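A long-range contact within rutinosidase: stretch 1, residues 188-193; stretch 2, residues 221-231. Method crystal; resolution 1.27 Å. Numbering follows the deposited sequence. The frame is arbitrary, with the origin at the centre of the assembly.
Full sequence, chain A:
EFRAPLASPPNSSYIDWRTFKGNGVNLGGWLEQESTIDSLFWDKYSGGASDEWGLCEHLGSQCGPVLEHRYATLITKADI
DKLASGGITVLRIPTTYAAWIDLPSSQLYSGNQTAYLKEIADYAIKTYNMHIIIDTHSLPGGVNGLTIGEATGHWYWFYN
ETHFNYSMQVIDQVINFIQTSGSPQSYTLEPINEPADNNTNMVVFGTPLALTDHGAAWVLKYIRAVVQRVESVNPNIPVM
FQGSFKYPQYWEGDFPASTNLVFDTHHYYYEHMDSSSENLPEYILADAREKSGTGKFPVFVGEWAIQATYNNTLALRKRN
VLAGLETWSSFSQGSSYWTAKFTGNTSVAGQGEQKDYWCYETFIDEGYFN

Stretch 1 188-193: TLEPIN
Stretch 2 (221-231) KYIRAVVQRVE

Residues 221-231 are part of a longer helix, with phi/psi near -62/-44. Its backbone hydrogen bonds run from N of residue i to O of i-4, from A225 N to K221 O at 3.0 Å through E231 N to V227 O at 2.8 Å. Residues 188-190 are extended strand, and P191 follows at -90/0, then I192 at -155/158. The two chain directions are opposed: CA of P191 lies 7.4 Å from CA of V226, and CA of L189 lies 8.9 Å from CA of V230.

K221 makes no contact. Y222 points toward stretch 1 with chi1 t and chi2 65°. Its OH donates a hydrogen bond to the backbone O of P191 at 2.8 Å. That oxygen sits at the ring edge, near the ring plane. Y222 CE2 also packs 4.0 Å from P191 CB and 4.0 Å from I192 CB. I192 is t at both chi angles.

I223 leaves the helix sideways, but its m, m rotamer brings the end of the side chain nearer. Its CD1 reaches P191 CG at 3.8 Å and I192 CG2 at 4.0 Å. R224 and A225 are out of reach.

V226, one turn after Y222, points toward stretch 1 with chi1 t. Its CG1 lies 3.9 Å from P191 CG and 4.3 Å from L189 CD2. P191 has a C-gamma endo pucker. V227 points sideways and stays clear, and Q228 and R229 are out of reach.

V230, again t, points toward stretch 1. Its CG2 meets L189 CD1 at 4.0 Å; L189 is t, t. E231 is out of reach.

The i, i+4 spacing of Y222, V226 and V230 lines them up along one side of the helix. E190 points away from it, between L189 and P191, which both point toward it. The contact buries 276 Å² in total and is apolar apart from the tyrosine hydrogen bond.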

ATOM      1  N   THR A 188      -2.004  30.780  -0.692  1.00 13.37           N
ATOM      2  CA  THR A 188      -0.956  29.772  -0.528  1.00 13.47           C
ATOM      3  C   THR A 188      -0.494  29.357  -1.913  1.00 13.11           C
ATOM      4  O   THR A 188      -1.304  29.140  -2.800  1.00 12.72           O
ATOM      5  CB  THR A 188      -1.420  28.589   0.328  1.00 12.16           C
ATOM      6  OG1 THR A 188      -1.589  29.043   1.668  1.00 13.07           O
ATOM      7  CG2 THR A 188      -0.532  27.390   0.270  1.00 12.63           C
ATOM      8  N   LEU A 189       0.825  29.233  -2.112  1.00 12.38           N
ATOM      9  CA  LEU A 189       1.399  28.875  -3.414  1.00 11.49           C
ATOM     10  C   LEU A 189       1.785  27.395  -3.430  1.00 11.25           C
ATOM     11  O   LEU A 189       2.596  26.940  -2.585  1.00 12.66           O
ATOM     12  CB  LEU A 189       2.656  29.748  -3.625  1.00 11.56           C
ATOM     13  CG  LEU A 189       3.236  29.776  -5.015  1.00 13.77           C
ATOM     14  CD1 LEU A 189       4.128  31.048  -5.226  1.00 14.98           C
ATOM     15  CD2 LEU A 189       4.074  28.598  -5.258  1.00 16.07           C
ATOM     16  N   GLU A 190       1.228  26.644  -4.373  1.00 10.95           N
ATOM     17  CA  GLU A 190       1.516  25.214  -4.545  1.00 11.43           C
ATOM     18  C   GLU A 190       2.198  24.983  -5.888  1.00 10.68           C
ATOM     19  O   GLU A 190       1.558  25.046  -6.954  1.00 10.66           O
ATOM     20  CB  GLU A 190       0.225  24.382  -4.501  1.00 11.52           C
ATOM     21  CG  GLU A 190       0.512  22.898  -4.524  1.00 11.50           C
ATOM     22  CD  GLU A 190      -0.663  22.034  -4.163  1.00 13.65           C
ATOM     23  OE1 GLU A 190      -1.823  22.420  -4.417  1.00 13.03           O
ATOM     24  OE2 GLU A 190      -0.413  20.975  -3.523  1.00 12.99           O
ATOM     25  N   PRO A 191       3.542  24.791  -5.888  1.00 11.72           N
ATOM     26  CA  PRO A 191       4.298  24.871  -7.145  1.00 11.05           C
ATOM     27  C   PRO A 191       4.470  23.588  -7.957  1.00 11.56           C
ATOM     28  O   PRO A 191       5.079  23.605  -9.026  1.00 11.79           O
ATOM     29  CB  PRO A 191       5.676  25.328  -6.596  1.00 11.44           C
ATOM     30  CG  PRO A 191       5.806  24.644  -5.291  1.00 12.53           C
ATOM     31  CD  PRO A 191       4.401  24.806  -4.708  1.00 11.71           C
ATOM     32  N   ILE A 192       3.912  22.483  -7.460  1.00 11.05           N
ATOM     33  CA  ILE A 192       3.932  21.232  -8.246  1.00 11.65           C
ATOM     34  C   ILE A 192       2.761  20.370  -7.777  1.00 11.21           C
ATOM     35  O   ILE A 192       2.292  20.534  -6.633  1.00 11.32           O
ATOM     36  CB  ILE A 192       5.294  20.493  -8.109  1.00 10.87           C
ATOM     37  CG1 ILE A 192       5.545  19.495  -9.259  1.00 11.78           C
ATOM     38  CG2 ILE A 192       5.458  19.841  -6.756  1.00 12.83           C
ATOM     39  CD1 ILE A 192       7.036  19.131  -9.397  1.00 12.39           C
ATOM     40  N   ASN A 193       2.352  19.449  -8.655  1.00 10.36           N
ATOM     41  CA  ASN A 193       1.249  18.508  -8.345  1.00 10.60           C
ATOM     42  C   ASN A 193       1.608  17.130  -8.846  1.00 10.41           C
ATOM     43  O   ASN A 193       1.890  16.954 -10.049  1.00 11.06           O
ATOM     44  CB  ASN A 193      -0.025  18.983  -9.015  1.00 10.71           C
ATOM     45  CG  ASN A 193      -1.177  18.059  -8.688  1.00 11.06           C
ATOM     46  OD1 ASN A 193      -1.719  18.135  -7.589  1.00 11.50           O
ATOM     47  ND2 ASN A 193      -1.548  17.190  -9.638  1.00 11.79           N
ATOM     48  N   LYS A 221      15.222  19.660  -5.255  1.00 14.94           N
ATOM     49  CA  LYS A 221      15.966  20.808  -5.804  1.00 15.34           C
ATOM     50  C   LYS A 221      14.968  21.903  -6.175  1.00 15.89           C
ATOM     51  O   LYS A 221      15.180  23.086  -5.904  1.00 14.65           O
ATOM     52  CB  LYS A 221      16.795  20.342  -7.011  1.00 16.45           C
ATOM     53  CG  LYS A 221      17.517  21.426  -7.772  1.00 18.77           C
ATOM     54  CD  LYS A 221      18.101  20.906  -9.088  1.00 20.22           C
ATOM     55  CE  LYS A 221      18.558  22.003 -10.034  1.00 25.33           C
ATOM     56  NZ  LYS A 221      19.711  22.696  -9.424  1.00 27.16           N
ATOM     57  N   TYR A 222      13.882  21.512  -6.854  1.00 14.41           N
ATOM     58  CA  TYR A 222      12.878  22.490  -7.317  1.00 13.20           C
ATOM     59  C   TYR A 222      12.171  23.115  -6.129  1.00 12.44           C
ATOM     60  O   TYR A 222      12.026  24.348  -6.071  1.00 12.66           O
ATOM     61  CB  TYR A 222      11.890  21.794  -8.244  1.00 13.92           C
ATOM     62  CG  TYR A 222      10.729  22.642  -8.646  1.00 12.60           C
ATOM     63  CD1 TYR A 222      10.883  23.767  -9.408  1.00 11.42           C
ATOM     64  CD2 TYR A 222       9.427  22.319  -8.221  1.00 13.52           C
ATOM     65  CE1 TYR A 222       9.783  24.517  -9.803  1.00 12.52           C
ATOM     66  CE2 TYR A 222       8.327  23.092  -8.585  1.00 12.04           C
ATOM     67  CZ  TYR A 222       8.496  24.193  -9.391  1.00 12.99           C
ATOM     68  OH  TYR A 222       7.447  24.939  -9.810  1.00 12.49           O
ATOM     69  N   ILE A 223      11.691  22.308  -5.183  1.00 12.78           N
ATOM     70  CA  ILE A 223      10.944  22.893  -4.043  1.00 13.07           C
ATOM     71  C   ILE A 223      11.855  23.824  -3.216  1.00 13.48           C
ATOM     72  O   ILE A 223      11.419  24.884  -2.756  1.00 13.71           O
ATOM     73  CB  ILE A 223      10.297  21.823  -3.174  1.00 13.61           C
ATOM     74  CG1 ILE A 223       9.305  20.958  -3.984  1.00 14.63           C
ATOM     75  CG2 ILE A 223       9.622  22.494  -1.977  1.00 14.97           C
ATOM     76  CD1 ILE A 223       8.120  21.739  -4.523  1.00 14.93           C
ATOM     77  N   ARG A 224      13.086  23.435  -3.030  1.00 13.68           N
ATOM     78  CA  ARG A 224      14.048  24.318  -2.316  1.00 12.93           C
ATOM     79  C   ARG A 224      14.199  25.623  -3.091  1.00 14.06           C
ATOM     80  O   ARG A 224      14.247  26.692  -2.443  1.00 15.24           O
ATOM     81  CB  ARG A 224      15.386  23.600  -2.157  1.00 14.11           C
ATOM     82  CG  ARG A 224      15.386  22.591  -1.040  1.00 15.71           C
ATOM     83  CD  ARG A 224      16.727  21.889  -0.921  1.00 18.32           C
ATOM     84  NE  ARG A 224      16.777  21.198   0.362  1.00 20.63           N
ATOM     85  CZ  ARG A 224      17.531  20.155   0.643  1.00 22.72           C
ATOM     86  NH1 ARG A 224      17.454  19.607   1.856  1.00 21.41           N
ATOM     87  NH2 ARG A 224      18.387  19.650  -0.255  1.00 20.53           N
ATOM     88  N   ALA A 225      14.301  25.589  -4.408  1.00 13.33           N
ATOM     89  CA  ALA A 225      14.394  26.826  -5.179  1.00 14.29           C
ATOM     90  C   ALA A 225      13.139  27.694  -5.051  1.00 13.38           C
ATOM     91  O   ALA A 225      13.212  28.950  -4.990  1.00 14.82           O
ATOM     92  CB  ALA A 225      14.694  26.542  -6.607  1.00 14.78           C
ATOM     93  N   VAL A 226      11.957  27.054  -5.072  1.00 12.90           N
ATOM     94  CA  VAL A 226      10.698  27.807  -4.932  1.00 12.88           C
ATOM     95  C   VAL A 226      10.604  28.438  -3.526  1.00 12.58           C
ATOM     96  O   VAL A 226      10.252  29.592  -3.408  1.00 13.23           O
ATOM     97  CB  VAL A 226       9.477  26.901  -5.202  1.00 12.58           C
ATOM     98  CG1 VAL A 226       8.212  27.657  -4.775  1.00 12.62           C
ATOM     99  CG2 VAL A 226       9.463  26.478  -6.662  1.00 13.60           C
ATOM    100  N   VAL A 227      10.914  27.649  -2.506  1.00 13.03           N
ATOM    101  CA  VAL A 227      10.879  28.180  -1.114  1.00 14.39           C
ATOM    102  C   VAL A 227      11.813  29.399  -0.990  1.00 14.42           C
ATOM    103  O   VAL A 227      11.402  30.439  -0.477  1.00 15.32           O
ATOM    104  CB  VAL A 227      11.230  27.096  -0.098  1.00 14.20           C
ATOM    105  CG1 VAL A 227      11.547  27.717   1.256  1.00 16.51           C
ATOM    106  CG2 VAL A 227      10.111  26.069  -0.040  1.00 15.90           C
ATOM    107  N   GLN A 228      12.999  29.288  -1.554  1.00 14.73           N
ATOM    108  CA  GLN A 228      13.950  30.423  -1.542  1.00 15.33           C
ATOM    109  C   GLN A 228      13.420  31.599  -2.319  1.00 15.65           C
ATOM    110  O   GLN A 228      13.542  32.758  -1.852  1.00 15.00           O
ATOM    111  CB  GLN A 228      15.298  29.935  -2.018  1.00 18.12           C
ATOM    112  CG  GLN A 228      15.950  29.131  -0.928  1.00 22.89           C
ATOM    113  CD  GLN A 228      17.434  28.934  -1.175  1.00 30.63           C
ATOM    114  OE1 GLN A 228      18.076  29.763  -1.802  1.00 39.68           O
ATOM    115  NE2 GLN A 228      17.963  27.829  -0.671  1.00 35.77           N
ATOM    116  N   ARG A 229      12.815  31.383  -3.480  1.00 13.92           N
ATOM    117  CA  ARG A 229      12.271  32.498  -4.263  1.00 14.11           C
ATOM    118  C   ARG A 229      11.144  33.188  -3.476  1.00 14.04           C
ATOM    119  O   ARG A 229      11.058  34.443  -3.407  1.00 14.48           O
ATOM    120  CB  ARG A 229      11.810  31.999  -5.630  1.00 15.61           C
ATOM    121  CG  ARG A 229      11.448  33.123  -6.580  1.00 17.44           C
ATOM    122  CD  ARG A 229      12.640  33.952  -7.051  1.00 21.39           C
ATOM    123  NE  ARG A 229      13.676  33.063  -7.579  1.00 27.46           N
ATOM    124  CZ  ARG A 229      13.835  32.670  -8.843  1.00 29.80           C
ATOM    125  NH1 ARG A 229      12.969  33.019  -9.771  1.00 30.53           N
ATOM    126  NH2 ARG A 229      14.851  31.882  -9.175  1.00 30.53           N
ATOM    127  N   VAL A 230      10.220  32.417  -2.911  1.00 12.88           N
ATOM    128  CA  VAL A 230       9.124  33.047  -2.130  1.00 13.39           C
ATOM    129  C   VAL A 230       9.711  33.763  -0.896  1.00 14.32           C
ATOM    130  O   VAL A 230       9.313  34.919  -0.621  1.00 16.18           O
ATOM    131  CB  VAL A 230       8.087  31.977  -1.736  1.00 15.08           C
ATOM    132  CG1 VAL A 230       7.078  32.561  -0.736  1.00 16.62           C
ATOM    133  CG2 VAL A 230       7.428  31.364  -2.966  1.00 14.58           C
ATOM    134  N   GLU A 231      10.598  33.098  -0.151  1.00 15.30           N
ATOM    135  CA  GLU A 231      11.302  33.742   1.002  1.00 15.61           C
ATOM    136  C   GLU A 231      11.942  35.051   0.550  1.00 17.68           C
ATOM    137  O   GLU A 231      11.948  36.002   1.347  1.00 16.65           O
ATOM    138  CB  GLU A 231      12.384  32.821   1.550  1.00 15.86           C
ATOM    139  CG  GLU A 231      11.813  31.706   2.371  1.00 17.47           C
ATOM    140  CD  GLU A 231      12.781  30.643   2.835  1.00 17.42           C
ATOM    141  OE1 GLU A 231      13.873  30.560   2.256  1.00 18.72           O
ATOM    142  OE2 GLU A 231      12.418  29.804   3.766  1.00 19.37           O
TER